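Local coordinates for protein CG1507-PB, isoform B (PDB 5FGO) that probably binds purine-rich single-stranded DNA and RNA, this chain being the third PUR repeat of the protein, at residues F29-G32 with G37-M40. Numbering follows the deposited sequence.
Sequences FDIG and GVYM
Gly32 and Tyr39 form a hydrogen-bonded antiparallel pair near the turn of the hairpin of strands 25-34 and 37-46, the two central strands of the sheet. Gly32 N gives its hydrogen to Tyr39 O at 3.1 Å, and Tyr39 N returns one to Gly32 O at 2.9 Å. Tyr39 CG sits between its own backbone N and carbonyl carbon (chi1 61°), which lays the ring flat across the glycine: Gly32 CA is 4.0 Å from the ring centroid over the face, a CH-pi contact. A leucine here has no ring face to lay over Gly32, and would probably leave its CA without the CH-pi partner and that side of the hairpin less covered. Ile31, Phe29 and Met40 (modelled as selenomethionine) occupy the other face of the sheet. In the PUR repeat, a four-stranded antiparallel sheet followed by a helix, this face packs against helix 60-72, where Ile31 and Met40 touch Trp60, and receives Tyr70 of the second subunit. Ile31 and Met40 are the neighbouring non-hydrogen-bonded pair, so Ile31 CD1 meets Met40 CG at 4.0 Å, while Ile31 CG2 touches Val38 CG1. Met40 is extended through chi1 and chi2 (-172° and -164°), carrying SE to the edge of the Phe29 ring, 4.1 Å from CD2, as a Met-aromatic contact. Phe29 also meets the ring of Phe63 of the second subunit.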
loop_
_atom_site.group_PDB
_atom_site.type_symbol
_atom_site.label_atom_id
_atom_site.label_comp_id
_atom_site.label_asym_id
_atom_site.label_seq_id
_atom_site.Cartn_x
_atom_site.Cartn_y
_atom_site.Cartn_z
ATOM N N PHE B 29 -3.352 7.146 -4.931
ATOM C CA PHE B 29 -1.932 6.869 -5.116
ATOM C C PHE B 29 -1.284 8.058 -5.775
ATOM O O PHE B 29 -1.673 8.428 -6.880
ATOM C CB PHE B 29 -1.730 5.646 -6.004
ATOM C CG PHE B 29 -2.472 4.410 -5.545
ATOM C CD1 PHE B 29 -3.865 4.334 -5.647
ATOM C CD2 PHE B 29 -1.773 3.300 -5.081
ATOM C CE1 PHE B 29 -4.540 3.212 -5.246
ATOM C CE2 PHE B 29 -2.434 2.157 -4.692
ATOM C CZ PHE B 29 -3.821 2.110 -4.765
ATOM N N ASP B 30 -0.380 8.729 -5.085
ATOM C CA ASP B 30 0.380 9.784 -5.731
ATOM C C ASP B 30 1.886 9.678 -5.506
ATOM O O ASP B 30 2.341 9.137 -4.513
ATOM C CB ASP B 30 -0.153 11.161 -5.341
ATOM C CG ASP B 30 -0.398 11.296 -3.892
ATOM O OD1 ASP B 30 -1.463 10.803 -3.452
ATOM O OD2 ASP B 30 0.445 11.904 -3.197
ATOM N N ILE B 31 2.652 10.167 -6.468
ATOM C CA ILE B 31 4.090 10.118 -6.401
ATOM C C ILE B 31 4.708 11.480 -6.052
ATOM O O ILE B 31 4.214 12.518 -6.458
ATOM C CB ILE B 31 4.664 9.613 -7.743
ATOM C CG1 ILE B 31 3.927 8.349 -8.180
ATOM C CG2 ILE B 31 6.172 9.423 -7.686
ATOM C CD1 ILE B 31 4.050 7.225 -7.234
ATOM N N GLY B 32 5.717 11.481 -5.189
ATOM C CA GLY B 32 6.435 12.706 -4.878
ATOM C C GLY B 32 7.920 12.440 -4.704
ATOM O O GLY B 32 8.357 11.279 -4.711
ATOM N N GLY B 37 14.498 11.197 -1.703
ATOM C CA GLY B 37 14.085 10.511 -2.916
ATOM C C GLY B 37 12.628 10.446 -3.284
ATOM O O GLY B 37 11.798 11.215 -2.798
ATOM N N VAL B 38 12.333 9.484 -4.149
ATOM C CA VAL B 38 10.994 9.276 -4.682
ATOM C C VAL B 38 10.158 8.339 -3.797
ATOM O O VAL B 38 10.626 7.292 -3.354
ATOM C CB VAL B 38 11.100 8.684 -6.110
ATOM C CG1 VAL B 38 9.748 8.277 -6.652
ATOM C CG2 VAL B 38 11.772 9.671 -7.030
ATOM N N TYR B 39 8.895 8.684 -3.591
ATOM C CA TYR B 39 8.038 7.867 -2.750
ATOM C C TYR B 39 6.612 7.761 -3.307
ATOM O O TYR B 39 6.191 8.570 -4.151
ATOM C CB TYR B 39 8.009 8.439 -1.330
ATOM C CG TYR B 39 7.459 9.855 -1.251
ATOM C CD1 TYR B 39 6.090 10.096 -1.216
ATOM C CD2 TYR B 39 8.314 10.951 -1.257
ATOM C CE1 TYR B 39 5.596 11.398 -1.157
ATOM C CE2 TYR B 39 7.835 12.242 -1.206
ATOM C CZ TYR B 39 6.480 12.465 -1.147
ATOM O OH TYR B 39 6.021 13.760 -1.093
HETATM N N MSE B 40 5.886 6.755 -2.816
HETATM C CA MSE B 40 4.477 6.565 -3.120
HETATM C C MSE B 40 3.628 6.765 -1.857
HETATM O O MSE B 40 3.808 6.073 -0.859
HETATM C CB MSE B 40 4.222 5.168 -3.697
HETATM C CG MSE B 40 2.807 4.983 -4.214
HETATM SE SE MSE B 40 2.289 3.146 -4.509
HETATM C CE MSE B 40 3.700 2.742 -5.754
#